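Local coordinates for protein NF-kappa-B inhibitor beta (Mus musculus, PDB 1OY3) that inhibits the transcription factor NF-kappa-B by binding it and trapping it in the cytoplasm, using a stack of ankyrin repeats, at residues D10-L15 with E22-F27; L198-Q203 with L229-L234. One frame throughout, in Å; residues are numbered along the deposited sequence.

Contact 1 (D10-L15 with E22-F27); sequences DTALHL and EPFLDF
Leu13 and Leu25 make the closest apolar meeting between 10-15 and 22-27, methyl CD2 of Leu13 lying 3.7 Å from methyl CD1 of Leu25. The two side chains run at a slant to each other, and neither CB starts out straight at the opposite helix; the branch ends do the reaching. Leu25 manages it with CG anti to its backbone N (chi1 169°), which carries CD1 across the gap. Leu28 and Leu29 of the second helix add to the packing round Leu13, while Leu25 also rests on Thr60 and Lys63 of helix 58-66.

The second apolar pair is looser: the single methyl of Ala12 comes at a slant to the Phe24 ring, with CB 4.5 Å from CE2. The same ring meets an aromatic side chain of the partner protein edge-to-face, so Phe24 belongs both to this interface and to the one with the bound chain.

The capping bonds lie within 10-15 and shape the start of its helix. Thr11 is the N-cap: its OG1 accepts from Leu13 N at 3.1 Å. In return His14 ND1 receives Thr11 N at 3.1 Å, with the donor 35° out of the imidazole plane, and the two residues form a capping box. The other ring nitrogen, His14 NE2, bonds to Gln46 O.

Two consecutive antiparallel helices joined by a short turn and packed through Ala12, Leu13, Phe24 and Leu25 form the helix-turn-helix of an ankyrin repeat, here ANK 1.

Contact 2 (L198-Q203 with L229-L234); sequences LAVEAQ and LGSALL
Val200 pushes its CG1 methyl against the backbone of Ala232, bringing together the first helices of two consecutive ankyrin repeats, ANK 5 and ANK 6. Helix 195-201 and helix 228-233 stand side by side here, and of the touching residues Val200 has the most surface buried by 229-234. CG1 is anti to the backbone N (chi1 178°), which aims that branch across the gap, while CG2 stays beside the backbone N. The fit is tight: CG1 sits 3.5 Å from Ala232 CA, closer than carbons usually pack, and 3.6 Å from Ala232 CB. Having only a methyl, Ala232 lets the valine come right up to its main chain; Val200 CA and Ala232 CA, 5.9 Å apart, are also the nearest such pair between the segments. From the second helices of the repeats, Leu208 packs on Val200 and Leu244 on Ala232, tying this meeting of first helices to helix 205-213 and helix 238-246.

Ser231 completes the trio. Its CB points toward helix 195-201, and the hydroxyl, anti to its backbone N, touches the valine by van der Waals contact alone. A weak hydrogen bond to Arg235 NH2 gives the oxygen a polar partner, and the same guanidinium nitrogen makes a long, weak ion pair with Glu201 OE1. Ser231 OG itself stops 3.9 Å from Val200 CG1.

How the contacts relate
Contact 1 closes before contact 2 opens along the chain, and the two lie on opposite sides of its centre, their own centres 45 Å apart and their nearest atoms about 29 Å apart. They share no helix. Contact 1 (10-15 with 22-27) joins the two helices of one repeat, ANK 1, near the N-terminal end; contact 2 (198-203 with 229-234) joins successive repeats, ANK 5 and ANK 6, near the C-terminal end. They illustrate packing within a repeat and packing between repeats, both of which help build the elongated ankyrin stack. Side chains from both places also pack on a chain of another protein, more of them at contact 1.

Contact 1 (D10-L15 with E22-F27)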
loop_
_atom_site.group_PDB
_atom_site.type_symbol
_atom_site.label_atom_id
_atom_site.label_comp_id
_atom_site.label_asym_id
_atom_site.label_seq_id
_atom_site.Cartn_x
_atom_site.Cartn_y
_atom_site.Cartn_z
ATOM N N ASP C 10 -4.623 -23.009 -2.131
ATOM C CA ASP C 10 -3.258 -23.359 -2.526
ATOM C C ASP C 10 -3.172 -24.697 -3.272
ATOM O O ASP C 10 -3.535 -25.746 -2.735
ATOM C CB ASP C 10 -2.350 -23.429 -1.298
ATOM C CG ASP C 10 -2.112 -22.074 -0.671
ATOM O OD1 ASP C 10 -1.885 -21.108 -1.429
ATOM O OD2 ASP C 10 -2.135 -21.978 0.573
ATOM N N THR C 11 -2.684 -24.656 -4.506
ATOM C CA THR C 11 -2.546 -25.869 -5.299
ATOM C C THR C 11 -1.253 -26.576 -4.901
ATOM O O THR C 11 -0.562 -26.149 -3.977
ATOM C CB THR C 11 -2.476 -25.558 -6.797
ATOM O OG1 THR C 11 -1.195 -24.998 -7.100
ATOM C CG2 THR C 11 -3.566 -24.568 -7.186
ATOM N N ALA C 12 -0.929 -27.658 -5.599
ATOM C CA ALA C 12 0.289 -28.408 -5.307
ATOM C C ALA C 12 1.508 -27.500 -5.489
ATOM O O ALA C 12 2.529 -27.666 -4.816
ATOM C CB ALA C 12 0.387 -29.626 -6.223
ATOM N N LEU C 13 1.398 -26.539 -6.404
ATOM C CA LEU C 13 2.487 -25.600 -6.639
ATOM C C LEU C 13 2.709 -24.734 -5.408
ATOM O O LEU C 13 3.813 -24.709 -4.866
ATOM C CB LEU C 13 2.193 -24.696 -7.830
ATOM C CG LEU C 13 2.956 -24.950 -9.126
ATOM C CD1 LEU C 13 2.889 -23.694 -9.968
ATOM C CD2 LEU C 13 4.411 -25.300 -8.840
ATOM N N HIS C 14 1.661 -24.033 -4.968
ATOM C CA HIS C 14 1.767 -23.159 -3.796
ATOM C C HIS C 14 2.407 -23.899 -2.637
ATOM O O HIS C 14 3.276 -23.366 -1.945
ATOM C CB HIS C 14 0.393 -22.649 -3.330
ATOM C CG HIS C 14 -0.288 -21.733 -4.299
ATOM N ND1 HIS C 14 -1.061 -22.194 -5.342
ATOM C CD2 HIS C 14 -0.316 -20.380 -4.380
ATOM C CE1 HIS C 14 -1.539 -21.167 -6.020
ATOM N NE2 HIS C 14 -1.102 -20.053 -5.458
ATOM N N LEU C 15 1.972 -25.135 -2.429
ATOM C CA LEU C 15 2.495 -25.935 -1.334
ATOM C C LEU C 15 3.936 -26.368 -1.561
ATOM O O LEU C 15 4.667 -26.600 -0.605
ATOM C CB LEU C 15 1.603 -27.159 -1.100
ATOM C CG LEU C 15 0.157 -26.850 -0.703
ATOM C CD1 LEU C 15 -0.641 -28.140 -0.621
ATOM C CD2 LEU C 15 0.137 -26.118 0.621
ATOM N N GLU C 22 12.224 -28.178 -3.329
ATOM C CA GLU C 22 12.746 -28.035 -4.683
ATOM C C GLU C 22 12.487 -29.245 -5.573
ATOM O O GLU C 22 12.029 -29.100 -6.708
ATOM C CB GLU C 22 14.121 -27.373 -4.655
ATOM C CG GLU C 22 14.114 -26.044 -3.922
ATOM C CD GLU C 22 13.458 -24.937 -4.723
ATOM O OE1 GLU C 22 14.140 -24.375 -5.608
ATOM O OE2 GLU C 22 12.268 -24.624 -4.468
ATOM N N PRO C 23 12.791 -30.456 -5.076
ATOM C CA PRO C 23 12.570 -31.675 -5.859
ATOM C C PRO C 23 11.142 -31.814 -6.383
ATOM O O PRO C 23 10.935 -32.046 -7.573
ATOM C CB PRO C 23 12.946 -32.778 -4.877
ATOM C CG PRO C 23 14.090 -32.141 -4.128
ATOM C CD PRO C 23 13.526 -30.762 -3.835
ATOM N N PHE C 24 10.152 -31.673 -5.506
ATOM C CA PHE C 24 8.771 -31.785 -5.952
ATOM C C PHE C 24 8.435 -30.597 -6.846
ATOM O O PHE C 24 7.699 -30.741 -7.824
ATOM C CB PHE C 24 7.805 -31.852 -4.764
ATOM C CG PHE C 24 6.410 -32.293 -5.144
ATOM C CD1 PHE C 24 6.215 -33.437 -5.919
ATOM C CD2 PHE C 24 5.293 -31.571 -4.727
ATOM C CE1 PHE C 24 4.928 -33.856 -6.277
ATOM C CE2 PHE C 24 4.002 -31.980 -5.076
ATOM C CZ PHE C 24 3.820 -33.127 -5.854
ATOM N N LEU C 25 8.976 -29.423 -6.519
ATOM C CA LEU C 25 8.727 -28.244 -7.339
ATOM C C LEU C 25 9.136 -28.572 -8.763
ATOM O O LEU C 25 8.355 -28.387 -9.695
ATOM C CB LEU C 25 9.535 -27.036 -6.858
ATOM C CG LEU C 25 9.497 -25.861 -7.850
ATOM C CD1 LEU C 25 8.056 -25.480 -8.144
ATOM C CD2 LEU C 25 10.263 -24.665 -7.298
ATOM N N ASP C 26 10.357 -29.081 -8.919
ATOM C CA ASP C 26 10.878 -29.442 -10.238
ATOM C C ASP C 26 9.921 -30.378 -10.957
ATOM O O ASP C 26 9.648 -30.218 -12.153
ATOM C CB ASP C 26 12.253 -30.105 -10.104
ATOM C CG ASP C 26 13.339 -29.120 -9.706
ATOM O OD1 ASP C 26 14.493 -29.555 -9.507
ATOM O OD2 ASP C 26 13.043 -27.909 -9.596
ATOM N N PHE C 27 9.402 -31.356 -10.219
ATOM C CA PHE C 27 8.456 -32.311 -10.783
ATOM C C PHE C 27 7.246 -31.560 -11.338
ATOM O O PHE C 27 6.944 -31.646 -12.528
ATOM C CB PHE C 27 8.007 -33.296 -9.702
ATOM C CG PHE C 27 6.955 -34.263 -10.159
ATOM C CD1 PHE C 27 7.248 -35.235 -11.108
ATOM C CD2 PHE C 27 5.670 -34.207 -9.632
ATOM C CE1 PHE C 27 6.274 -36.140 -11.525
ATOM C CE2 PHE C 27 4.689 -35.106 -10.042
ATOM C CZ PHE C 27 4.991 -36.075 -10.990
#

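Contact 2 (L198-Q203 with L229-L234)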
loop_
_atom_site.group_PDB
_atom_site.type_symbol
_atom_site.label_atom_id
_atom_site.label_comp_id
_atom_site.label_asym_id
_atom_site.label_seq_id
_atom_site.Cartn_x
_atom_site.Cartn_y
_atom_site.Cartn_z
ATOM N N LEU C 198 8.828 10.685 -0.407
ATOM C CA LEU C 198 8.766 9.503 0.437
ATOM C C LEU C 198 10.068 9.308 1.195
ATOM O O LEU C 198 10.059 8.965 2.369
ATOM C CB LEU C 198 8.441 8.255 -0.396
ATOM C CG LEU C 198 7.117 8.369 -1.157
ATOM C CD1 LEU C 198 6.891 7.126 -1.987
ATOM C CD2 LEU C 198 5.973 8.575 -0.184
ATOM N N ALA C 199 11.191 9.532 0.531
ATOM C CA ALA C 199 12.472 9.365 1.200
ATOM C C ALA C 199 12.579 10.349 2.357
ATOM O O ALA C 199 13.093 10.009 3.419
ATOM C CB ALA C 199 13.613 9.575 0.218
ATOM N N VAL C 200 12.083 11.566 2.154
ATOM C CA VAL C 200 12.131 12.577 3.207
ATOM C C VAL C 200 11.244 12.135 4.376
ATOM O O VAL C 200 11.642 12.223 5.541
ATOM C CB VAL C 200 11.680 13.955 2.678
ATOM C CG1 VAL C 200 11.700 14.982 3.799
ATOM C CG2 VAL C 200 12.607 14.400 1.575
ATOM N N GLU C 201 10.049 11.640 4.067
ATOM C CA GLU C 201 9.154 11.164 5.108
ATOM C C GLU C 201 9.812 10.006 5.840
ATOM O O GLU C 201 9.670 9.866 7.053
ATOM C CB GLU C 201 7.824 10.707 4.511
ATOM C CG GLU C 201 6.987 11.848 3.962
ATOM C CD GLU C 201 5.520 11.489 3.834
ATOM O OE1 GLU C 201 4.707 12.406 3.576
ATOM O OE2 GLU C 201 5.181 10.295 3.991
ATOM N N ALA C 202 10.549 9.189 5.091
ATOM C CA ALA C 202 11.244 8.026 5.644
ATOM C C ALA C 202 12.527 8.407 6.376
ATOM O O ALA C 202 13.156 7.558 7.012
ATOM C CB ALA C 202 11.572 7.048 4.526
ATOM N N GLN C 203 12.908 9.680 6.274
ATOM C CA GLN C 203 14.128 10.198 6.891
ATOM C C GLN C 203 15.321 9.329 6.467
ATOM O O GLN C 203 16.284 9.166 7.214
ATOM C CB GLN C 203 13.994 10.219 8.424
ATOM C CG GLN C 203 12.841 11.080 8.955
ATOM C CD GLN C 203 13.054 12.571 8.734
ATOM O OE1 GLN C 203 13.840 13.215 9.434
ATOM N NE2 GLN C 203 12.355 13.126 7.752
ATOM N N LEU C 229 12.111 19.621 -0.082
ATOM C CA LEU C 229 12.872 20.470 0.833
ATOM C C LEU C 229 11.920 21.044 1.870
ATOM O O LEU C 229 12.176 20.968 3.071
ATOM C CB LEU C 229 13.547 21.623 0.081
ATOM C CG LEU C 229 14.843 22.185 0.691
ATOM C CD1 LEU C 229 15.211 23.468 -0.040
ATOM C CD2 LEU C 229 14.691 22.452 2.180
ATOM N N GLY C 230 10.827 21.628 1.386
ATOM C CA GLY C 230 9.832 22.206 2.272
ATOM C C GLY C 230 9.371 21.168 3.271
ATOM O O GLY C 230 9.095 21.476 4.430
ATOM N N SER C 231 9.297 19.922 2.817
ATOM C CA SER C 231 8.877 18.839 3.684
ATOM C C SER C 231 9.993 18.515 4.660
ATOM O O SER C 231 9.747 18.322 5.849
ATOM C CB SER C 231 8.530 17.597 2.856
ATOM O OG SER C 231 8.106 16.538 3.696
ATOM N N ALA C 232 11.225 18.463 4.154
ATOM C CA ALA C 232 12.382 18.152 4.990
ATOM C C ALA C 232 12.595 19.165 6.115
ATOM O O ALA C 232 13.095 18.811 7.189
ATOM C CB ALA C 232 13.639 18.055 4.129
ATOM N N LEU C 233 12.224 20.420 5.875
ATOM C CA LEU C 233 12.388 21.453 6.893
ATOM C C LEU C 233 11.541 21.156 8.125
ATOM O O LEU C 233 11.982 21.378 9.253
ATOM C CB LEU C 233 12.022 22.833 6.332
ATOM C CG LEU C 233 13.019 23.472 5.364
ATOM C CD1 LEU C 233 12.548 24.859 4.974
ATOM C CD2 LEU C 233 14.377 23.552 6.020
ATOM N N LEU C 234 10.329 20.650 7.907
ATOM C CA LEU C 234 9.421 20.321 9.004
ATOM C C LEU C 234 9.790 18.981 9.639
ATOM O O LEU C 234 9.104 18.494 10.533
ATOM C CB LEU C 234 7.982 20.262 8.491
ATOM C CG LEU C 234 7.441 21.526 7.829
ATOM C CD1 LEU C 234 6.036 21.276 7.312
ATOM C CD2 LEU C 234 7.441 22.659 8.829
#